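Local coordinates for spike protein P1 (Pseudoalteromonas phage pm2, PDB 2VVD) that binds the host receptor through its C-terminal domain, the part described here, from the fivefold vertices of the virion, at residues 36-41 / 124-129; 60-65 / 101-106; 17-22 / 142-147. All coordinates share one frame; numbering follows the deposited sequence.

Contact 1: 36-41 / 124-129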
loop_
_atom_site.group_PDB
_atom_site.type_symbol
_atom_site.label_atom_id
_atom_site.label_comp_id
_atom_site.label_asym_id
_atom_site.label_seq_id
_atom_site.Cartn_x
_atom_site.Cartn_y
_atom_site.Cartn_z
ATOM N N VAL A 36 6.176 4.288 9.173
ATOM C CA VAL A 36 5.389 3.672 8.116
ATOM C C VAL A 36 5.948 2.261 7.892
ATOM O O VAL A 36 7.058 2.111 7.377
ATOM C CB VAL A 36 5.458 4.471 6.801
ATOM C CG1 VAL A 36 4.562 3.818 5.743
ATOM C CG2 VAL A 36 5.055 5.928 7.026
ATOM N N PRO A 37 5.208 1.222 8.333
ATOM C CA PRO A 37 5.635 -0.155 8.113
ATOM C C PRO A 37 5.928 -0.461 6.654
ATOM O O PRO A 37 5.347 0.148 5.754
ATOM C CB PRO A 37 4.432 -0.969 8.594
ATOM C CG PRO A 37 3.810 -0.121 9.608
ATOM C CD PRO A 37 3.956 1.271 9.107
ATOM N N PHE A 38 6.822 -1.414 6.438
ATOM C CA PHE A 38 7.300 -1.761 5.105
ATOM C C PHE A 38 7.540 -3.252 5.018
ATOM O O PHE A 38 7.443 -3.973 6.009
ATOM C CB PHE A 38 8.626 -1.051 4.834
ATOM C CG PHE A 38 9.700 -1.399 5.828
ATOM C CD1 PHE A 38 10.516 -2.511 5.635
ATOM C CD2 PHE A 38 9.868 -0.643 6.978
ATOM C CE1 PHE A 38 11.489 -2.848 6.563
ATOM C CE2 PHE A 38 10.842 -0.974 7.906
ATOM C CZ PHE A 38 11.654 -2.077 7.696
ATOM N N PHE A 39 7.868 -3.712 3.821
ATOM C CA PHE A 39 8.448 -5.028 3.656
ATOM C C PHE A 39 9.501 -4.949 2.566
ATOM O O PHE A 39 9.438 -4.067 1.711
ATOM C CB PHE A 39 7.369 -6.064 3.337
ATOM C CG PHE A 39 6.761 -5.916 1.978
ATOM C CD1 PHE A 39 7.300 -6.591 0.889
ATOM C CD2 PHE A 39 5.635 -5.123 1.788
ATOM C CE1 PHE A 39 6.736 -6.468 -0.376
ATOM C CE2 PHE A 39 5.058 -4.998 0.526
ATOM C CZ PHE A 39 5.614 -5.666 -0.559
ATOM N N ASP A 40 10.474 -5.851 2.622
ATOM C CA ASP A 40 11.533 -5.926 1.606
ATOM C C ASP A 40 11.271 -7.062 0.624
ATOM O O ASP A 40 10.782 -8.129 1.005
ATOM C CB ASP A 40 12.907 -6.127 2.266
ATOM C CG ASP A 40 13.359 -4.912 3.063
ATOM O OD1 ASP A 40 12.849 -3.804 2.800
ATOM O OD2 ASP A 40 14.218 -5.068 3.956
ATOM N N ILE A 41 11.586 -6.818 -0.642
ATOM C CA ILE A 41 11.559 -7.854 -1.667
ATOM C C ILE A 41 12.944 -7.963 -2.311
ATOM O O ILE A 41 13.497 -6.975 -2.826
ATOM C CB ILE A 41 10.466 -7.591 -2.731
ATOM C CG1 ILE A 41 10.484 -8.688 -3.809
ATOM C CG2 ILE A 41 10.616 -6.209 -3.349
ATOM C CD1 ILE A 41 9.252 -8.696 -4.693
ATOM N N VAL A 124 17.732 -6.151 -3.157
ATOM C CA VAL A 124 16.687 -5.775 -2.218
ATOM C C VAL A 124 16.087 -4.411 -2.545
ATOM O O VAL A 124 16.801 -3.464 -2.882
ATOM C CB VAL A 124 17.223 -5.732 -0.773
ATOM C CG1 VAL A 124 16.131 -5.258 0.195
ATOM C CG2 VAL A 124 17.769 -7.107 -0.358
ATOM N N HIS A 125 14.767 -4.328 -2.457
ATOM C CA HIS A 125 14.051 -3.057 -2.545
ATOM C C HIS A 125 13.073 -2.988 -1.393
ATOM O O HIS A 125 12.475 -3.998 -1.034
ATOM C CB HIS A 125 13.310 -2.964 -3.870
ATOM C CG HIS A 125 14.215 -2.983 -5.060
ATOM N ND1 HIS A 125 14.736 -1.834 -5.615
ATOM C CD2 HIS A 125 14.707 -4.011 -5.788
ATOM C CE1 HIS A 125 15.502 -2.157 -6.641
ATOM N NE2 HIS A 125 15.499 -3.471 -6.769
ATOM N N ARG A 126 12.923 -1.807 -0.805
ATOM C CA ARG A 126 11.985 -1.613 0.297
ATOM C C ARG A 126 10.672 -1.043 -0.219
ATOM O O ARG A 126 10.675 -0.108 -1.011
ATOM C CB ARG A 126 12.576 -0.685 1.348
ATOM C CG ARG A 126 11.722 -0.564 2.603
ATOM C CD ARG A 126 12.572 -0.267 3.823
ATOM N NE ARG A 126 13.409 -1.411 4.188
ATOM C CZ ARG A 126 14.258 -1.431 5.210
ATOM N NH1 ARG A 126 14.419 -0.368 5.981
ATOM N NH2 ARG A 126 14.963 -2.528 5.454
ATOM N N VAL A 127 9.561 -1.612 0.248
ATOM C CA VAL A 127 8.226 -1.279 -0.240
ATOM C C VAL A 127 7.384 -0.710 0.900
ATOM O O VAL A 127 7.226 -1.359 1.932
ATOM C CB VAL A 127 7.510 -2.538 -0.803
ATOM C CG1 VAL A 127 6.144 -2.168 -1.399
ATOM C CG2 VAL A 127 8.386 -3.244 -1.850
ATOM N N PHE A 128 6.851 0.496 0.710
ATOM C CA PHE A 128 5.960 1.125 1.685
ATOM C C PHE A 128 4.521 1.120 1.182
ATOM O O PHE A 128 4.196 1.849 0.241
ATOM C CB PHE A 128 6.393 2.563 1.970
ATOM C CG PHE A 128 7.743 2.668 2.616
ATOM C CD1 PHE A 128 7.877 2.551 3.995
ATOM C CD2 PHE A 128 8.882 2.877 1.845
ATOM C CE1 PHE A 128 9.124 2.645 4.589
ATOM C CE2 PHE A 128 10.124 2.970 2.433
ATOM C CZ PHE A 128 10.250 2.852 3.807
ATOM N N PRO A 129 3.655 0.281 1.787
ATOM C CA PRO A 129 2.230 0.385 1.523
ATOM C C PRO A 129 1.658 1.619 2.203
ATOM O O PRO A 129 1.761 1.744 3.419
ATOM C CB PRO A 129 1.648 -0.900 2.147
ATOM C CG PRO A 129 2.802 -1.745 2.512
ATOM C CD PRO A 129 3.951 -0.823 2.715
HETATM O O HOH W 1 2.651 0.800 5.718
#

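Contact 2: 60-65 / 101-106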
loop_
_atom_site.group_PDB
_atom_site.type_symbol
_atom_site.label_atom_id
_atom_site.label_comp_id
_atom_site.label_asym_id
_atom_site.label_seq_id
_atom_site.Cartn_x
_atom_site.Cartn_y
_atom_site.Cartn_z
ATOM N N HIS A 60 -10.880 -0.527 2.844
ATOM C CA HIS A 60 -11.269 0.829 3.206
ATOM C C HIS A 60 -12.460 0.775 4.168
ATOM O O HIS A 60 -13.472 0.131 3.884
ATOM C CB HIS A 60 -11.588 1.650 1.951
ATOM C CG HIS A 60 -10.486 1.629 0.942
ATOM N ND1 HIS A 60 -9.262 2.223 1.166
ATOM C CD2 HIS A 60 -10.403 1.045 -0.278
ATOM C CE1 HIS A 60 -8.479 2.021 0.121
ATOM N NE2 HIS A 60 -9.146 1.306 -0.768
ATOM N N LYS A 61 -12.310 1.438 5.314
ATOM C CA LYS A 61 -13.357 1.518 6.322
ATOM C C LYS A 61 -13.342 2.900 6.975
ATOM O O LYS A 61 -12.380 3.250 7.659
ATOM C CB LYS A 61 -13.173 0.432 7.384
ATOM C CG LYS A 61 -14.377 0.317 8.308
ATOM C CD LYS A 61 -14.148 -0.605 9.479
ATOM C CE LYS A 61 -15.447 -0.777 10.263
ATOM N NZ LYS A 61 -15.230 -1.122 11.696
ATOM N N SER A 62 -14.413 3.667 6.773
ATOM C CA SER A 62 -14.482 5.063 7.232
ATOM C C SER A 62 -15.592 5.353 8.241
ATOM O O SER A 62 -15.451 6.261 9.059
ATOM C CB SER A 62 -14.659 5.996 6.033
ATOM O OG SER A 62 -15.919 5.796 5.430
ATOM N N LYS A 63 -16.687 4.593 8.175
ATOM C CA LYS A 63 -17.866 4.850 9.010
ATOM C C LYS A 63 -17.516 4.797 10.494
ATOM O O LYS A 63 -17.203 3.735 11.027
ATOM C CB LYS A 63 -18.983 3.842 8.696
ATOM C CG LYS A 63 -19.574 4.000 7.297
ATOM C CD LYS A 63 -20.652 2.957 7.018
ATOM C CE LYS A 63 -21.388 3.232 5.703
ATOM N NZ LYS A 63 -22.484 4.230 5.860
ATOM N N GLY A 64 -17.550 5.950 11.154
ATOM C CA GLY A 64 -17.282 6.021 12.590
ATOM C C GLY A 64 -15.824 5.929 13.013
ATOM O O GLY A 64 -15.526 6.013 14.206
ATOM N N VAL A 65 -14.914 5.774 12.052
ATOM C CA VAL A 65 -13.497 5.615 12.353
ATOM C C VAL A 65 -12.925 6.970 12.778
ATOM O O VAL A 65 -13.037 7.961 12.046
ATOM C CB VAL A 65 -12.712 5.044 11.144
ATOM C CG1 VAL A 65 -11.240 4.867 11.497
ATOM C CG2 VAL A 65 -13.313 3.705 10.692
ATOM N N THR A 101 -14.285 6.130 -3.775
ATOM C CA THR A 101 -14.870 7.267 -3.063
ATOM C C THR A 101 -16.153 6.872 -2.317
ATOM O O THR A 101 -16.543 5.700 -2.317
ATOM C CB THR A 101 -15.128 8.450 -4.027
ATOM O OG1 THR A 101 -15.465 9.626 -3.273
ATOM C CG2 THR A 101 -16.242 8.123 -5.014
ATOM N N GLY A 102 -16.781 7.847 -1.662
ATOM C CA GLY A 102 -17.987 7.613 -0.863
ATOM C C GLY A 102 -17.700 7.064 0.528
ATOM O O GLY A 102 -16.550 7.042 0.976
ATOM N N SER A 103 -18.758 6.635 1.216
ATOM C CA SER A 103 -18.646 6.029 2.540
ATOM C C SER A 103 -18.161 4.582 2.415
ATOM O O SER A 103 -18.472 3.909 1.428
ATOM C CB SER A 103 -20.009 6.075 3.240
ATOM O OG SER A 103 -19.854 6.083 4.641
ATOM N N HIS A 104 -17.415 4.102 3.414
ATOM C CA HIS A 104 -16.853 2.742 3.395
ATOM C C HIS A 104 -17.147 1.963 4.680
ATOM O O HIS A 104 -16.748 2.384 5.755
ATOM C CB HIS A 104 -15.336 2.798 3.196
ATOM C CG HIS A 104 -14.895 3.676 2.064
ATOM N ND1 HIS A 104 -14.988 3.294 0.743
ATOM C CD2 HIS A 104 -14.338 4.909 2.058
ATOM C CE1 HIS A 104 -14.511 4.255 -0.028
ATOM N NE2 HIS A 104 -14.113 5.249 0.745
ATOM N N SER A 105 -17.817 0.814 4.553
ATOM C CA SER A 105 -18.167 -0.050 5.700
ATOM C C SER A 105 -17.089 -1.087 6.004
ATOM O O SER A 105 -17.065 -1.659 7.090
ATOM C CB SER A 105 -19.485 -0.792 5.445
ATOM O OG SER A 105 -20.560 0.102 5.224
ATOM N N GLY A 106 -16.211 -1.346 5.039
ATOM C CA GLY A 106 -15.110 -2.277 5.246
ATOM C C GLY A 106 -15.558 -3.718 5.345
ATOM O O GLY A 106 -15.016 -4.487 6.139
HETATM O O HOH W 2 -15.531 -0.722 2.256
HETATM O O HOH W 3 -17.823 7.386 6.105
#

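Contact 3: 17-22 / 142-147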
loop_
_atom_site.group_PDB
_atom_site.type_symbol
_atom_site.label_atom_id
_atom_site.label_comp_id
_atom_site.label_asym_id
_atom_site.label_seq_id
_atom_site.Cartn_x
_atom_site.Cartn_y
_atom_site.Cartn_z
ATOM N N SER A 17 -2.230 -5.437 10.302
ATOM C CA SER A 17 -3.446 -5.245 11.084
ATOM C C SER A 17 -3.712 -3.759 11.309
ATOM O O SER A 17 -4.862 -3.341 11.451
ATOM C CB SER A 17 -3.302 -5.954 12.437
ATOM O OG SER A 17 -2.204 -5.416 13.155
ATOM N N ALA A 18 -2.638 -2.972 11.341
ATOM C CA ALA A 18 -2.718 -1.539 11.584
ATOM C C ALA A 18 -3.131 -0.800 10.323
ATOM O O ALA A 18 -2.751 -1.179 9.211
ATOM C CB ALA A 18 -1.375 -1.002 12.087
ATOM N N ARG A 19 -3.909 0.262 10.513
ATOM C CA ARG A 19 -4.293 1.144 9.425
ATOM C C ARG A 19 -3.065 1.800 8.805
ATOM O O ARG A 19 -2.178 2.276 9.519
ATOM C CB ARG A 19 -5.226 2.233 9.933
ATOM C CG ARG A 19 -6.572 1.726 10.404
ATOM C CD ARG A 19 -7.541 2.870 10.517
ATOM N NE ARG A 19 -7.621 3.416 11.855
ATOM C CZ ARG A 19 -7.850 4.692 12.158
ATOM N NH1 ARG A 19 -7.976 5.632 11.228
ATOM N NH2 ARG A 19 -7.929 5.034 13.428
ATOM N N ALA A 20 -3.023 1.823 7.478
ATOM C CA ALA A 20 -1.904 2.414 6.758
ATOM C C ALA A 20 -1.937 3.930 6.912
ATOM O O ALA A 20 -3.006 4.532 7.036
ATOM C CB ALA A 20 -1.950 2.030 5.299
ATOM N N LYS A 21 -0.760 4.540 6.908
ATOM C CA LYS A 21 -0.659 5.982 7.094
ATOM C C LYS A 21 -0.738 6.727 5.767
ATOM O O LYS A 21 -0.393 6.182 4.710
ATOM C CB LYS A 21 0.625 6.338 7.845
ATOM C CG LYS A 21 0.626 5.828 9.279
ATOM C CD LYS A 21 1.910 6.145 10.016
ATOM C CE LYS A 21 1.856 5.548 11.421
ATOM N NZ LYS A 21 3.023 5.880 12.275
ATOM N N TYR A 22 -1.246 7.961 5.839
ATOM C CA TYR A 22 -1.169 8.905 4.735
ATOM C C TYR A 22 0.301 9.223 4.518
ATOM O O TYR A 22 1.026 9.465 5.485
ATOM C CB TYR A 22 -1.892 10.214 5.066
ATOM C CG TYR A 22 -3.373 10.103 5.379
ATOM C CD1 TYR A 22 -4.304 9.939 4.363
ATOM C CD2 TYR A 22 -3.836 10.199 6.686
ATOM C CE1 TYR A 22 -5.662 9.851 4.643
ATOM C CE2 TYR A 22 -5.187 10.108 6.982
ATOM C CZ TYR A 22 -6.096 9.935 5.951
ATOM O OH TYR A 22 -7.433 9.840 6.223
ATOM N N VAL A 142 -11.899 15.197 11.548
ATOM C CA VAL A 142 -11.068 14.469 12.514
ATOM C C VAL A 142 -9.583 14.830 12.437
ATOM O O VAL A 142 -8.731 14.115 12.976
ATOM C CB VAL A 142 -11.250 12.944 12.361
ATOM C CG1 VAL A 142 -12.664 12.549 12.771
ATOM C CG2 VAL A 142 -10.938 12.492 10.922
ATOM N N GLN A 143 -9.288 15.951 11.782
ATOM C CA GLN A 143 -7.935 16.503 11.709
ATOM C C GLN A 143 -6.898 15.488 11.268
ATOM O O GLN A 143 -5.819 15.398 11.851
ATOM C CB GLN A 143 -7.525 17.136 13.042
ATOM C CG GLN A 143 -8.396 18.325 13.435
ATOM C CD GLN A 143 -9.694 17.879 14.054
ATOM O OE1 GLN A 143 -9.690 17.183 15.069
ATOM N NE2 GLN A 143 -10.814 18.243 13.435
ATOM N N HIS A 144 -7.229 14.731 10.228
ATOM C CA HIS A 144 -6.257 13.856 9.605
ATOM C C HIS A 144 -5.235 14.694 8.843
ATOM O O HIS A 144 -5.575 15.699 8.216
ATOM C CB HIS A 144 -6.947 12.842 8.690
ATOM C CG HIS A 144 -7.481 11.649 9.419
ATOM N ND1 HIS A 144 -7.924 10.514 8.774
ATOM C CD2 HIS A 144 -7.618 11.406 10.745
ATOM C CE1 HIS A 144 -8.323 9.631 9.671
ATOM N NE2 HIS A 144 -8.153 10.147 10.875
ATOM N N ASP A 145 -3.978 14.278 8.927
ATOM C CA ASP A 145 -2.893 14.920 8.201
ATOM C C ASP A 145 -1.920 13.844 7.737
ATOM O O ASP A 145 -2.070 12.669 8.081
ATOM C CB ASP A 145 -2.190 15.942 9.104
ATOM C CG ASP A 145 -1.348 16.944 8.327
ATOM O OD1 ASP A 145 -1.478 17.033 7.087
ATOM O OD2 ASP A 145 -0.552 17.652 8.970
ATOM N N TRP A 146 -0.930 14.242 6.952
ATOM C CA TRP A 146 0.075 13.308 6.462
ATOM C C TRP A 146 0.763 12.631 7.639
ATOM O O TRP A 146 1.020 13.268 8.665
ATOM C CB TRP A 146 1.078 14.021 5.549
ATOM C CG TRP A 146 0.381 14.654 4.378
ATOM C CD1 TRP A 146 0.164 15.983 4.176
ATOM C CD2 TRP A 146 -0.249 13.973 3.285
ATOM N NE1 TRP A 146 -0.536 16.176 3.015
ATOM C CE2 TRP A 146 -0.802 14.959 2.445
ATOM C CE3 TRP A 146 -0.379 12.625 2.923
ATOM C CZ2 TRP A 146 -1.485 14.645 1.266
ATOM C CZ3 TRP A 146 -1.062 12.308 1.746
ATOM C CH2 TRP A 146 -1.607 13.316 0.934
ATOM N N TYR A 147 1.006 11.331 7.481
ATOM C CA TYR A 147 1.575 10.455 8.514
ATOM C C TYR A 147 0.617 10.058 9.654
ATOM O O TYR A 147 1.012 9.312 10.547
ATOM C CB TYR A 147 2.902 11.007 9.059
ATOM C CG TYR A 147 3.950 11.214 7.981
ATOM C CD1 TYR A 147 4.407 10.146 7.214
ATOM C CD2 TYR A 147 4.487 12.472 7.732
ATOM C CE1 TYR A 147 5.373 10.328 6.217
ATOM C CE2 TYR A 147 5.457 12.662 6.744
ATOM C CZ TYR A 147 5.890 11.585 5.991
ATOM O OH TYR A 147 6.844 11.766 5.011
#

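Contact 1: 36-41 / 124-129
Phe39 and Val127 face each other as an antiparallel hydrogen-bonded pair, joining edge strand 39-43 to strand 123-131 in a four-stranded sheet. On their buried face the packing is tight. Phe39 CG stands between the backbone N and the carbonyl carbon (chi1 70°), which lays the ring alongside Val127; Val127 CB sits over one ring face, 3.8 Å from the centroid, and CG1 reaches Phe39 CE2 at 3.6 Å. Beta-branched valine and a flat ring suit this interior between two sheets, where Phe39 also meets Val157 of the other sheet.

The opposite face, partly open to solvent, carries a charged pair with aromatic rings beside it. Arg126 bends at chi3 into a side-on salt bridge with Asp40: NE bonds OD1 at 2.8 Å and NH2 bonds OD2 at 3.0 Å, each carboxylate oxygen using its syn lone pair, with the two flat groups nearly coplanar. The guanidinium also lies on a face of the Phe38 ring, centres 3.9 Å apart and planes at 16°. Towards the loop end, one water bridges Pro37 O and Pro129 O.

Held by carboxylate and ring, the guanidinium probably has little freedom to rotate, and Asp40 and Glu32, which takes NH1, probably balance its charge.

Contact 2: 60-65 / 101-106
His104 O receives two backbone N-H groups from the other loop, Ser62 N at 2.9 Å and Lys63 N at 3.3 Å, which arrive from opposite faces of the carbonyl plane. In return, the Ser62 hydroxyl accepts from His104 N at 3.0 Å. Ser62 has OG placed between its own backbone N and carbonyl carbon (chi1 67°), where a short hydroxyl side chain can stand in for a backbone acceptor. That same OG donates to a water.

The buried His104 side chain can be followed outward from its backbone. Its CB rests against His60 O at 3.3 Å; CG and ND1 are the ring atoms nearest His60 CB, which lies over one ring face, 4.1 Å from the centroid. CD2 comes within 3.8 Å of Ser62 OG, and at the tip NE2 is hydrogen-bonded to Ile74 O. The two histidine rings meet obliquely, their planes at 48°, and His60 spends its nitrogens on Tyr98 and Thr152.

Two loops of a beta sandwich, probably of jelly-roll type, are joined here: 60-65 leaves strand 52-60 and makes a type II beta turn from Ser62 to Val65, with Gly64 at its positive-phi position, whereas 101-106 leads towards strand 112-118. The His104 side chain is about 8 Å from a bound calcium ion, whose site includes Ser73.

Lys63 lays its aliphatic chain along Ser103 and Ser105, CE lying 3.3 Å from Ser105 OG, and bends at chi4 so that NZ bonds Asp70 O. Glycine suits position 106, where phi is positive and CA comes within 4.0 Å of Lys61 CB, a close approach that the lack of a side chain allows. A second water accepts from Gly106 N and donates to His60 O.

Contact 3: 17-22 / 142-147
Tyr22 OH and His144 ND1 share a hydrogen bond of 2.7 Å in which either may be the donor. The hydroxyl lies in the plane of the imidazole, at its edge, and ND1 lies in the plane of the phenol, yet the two rings are turned 63° from each other. Tyrosine suits this place because its length carries a polar tip from the 17-22 loop to the loop after helix 136-142. With CG anti to the carbonyl carbon (chi1 -60°), the phenol runs along the 142-147 segment: CD2 passes Asp145 O at 3.3 Å, and CB packs on Trp146 CE3 at 3.6 Å.

At the backbone end, Tyr147 N donates to Tyr22 O at 2.7 Å, approaching from above the carbonyl plane. The extended Lys21 chain brings CD to 3.3 Å from Tyr147 O, while its ammonium goes on to Asn34 O and Asn35 O. These are long connecting loops of the sandwich, joined outside its sheets, with the Tyr22 side chain about 10 Å from a bound calcium ion.

His144 NE2 is bonded to Asp66, which also pairs with Arg19. Gripped at that nitrogen, the imidazole is probably fixed in rotation, so that ND1 is presented to the phenol.

How the contacts relate
Contact 1 belongs most to the core: it joins neighbouring strands of one sheet about 10 Å from the chain centre, most of its touching residues are buried, and its outer face sets a charged pair beside aromatic rings. Contacts 2 and 3 are partly buried loop contacts farther out, centred about 17 and 12 Å away, where isolated backbone bonds are mixed with side-chain ones in place of regular strand pairing. Waters bridge both contacts 1 and 2, whereas contact 3 relies on large aromatic residues. Contact 3 touches both others: Ala20 packs on Pro129 and Tyr147 on Val36 of contact 1, while Arg19 meets Val65 of contact 2. Contacts 1 and 2 do not touch.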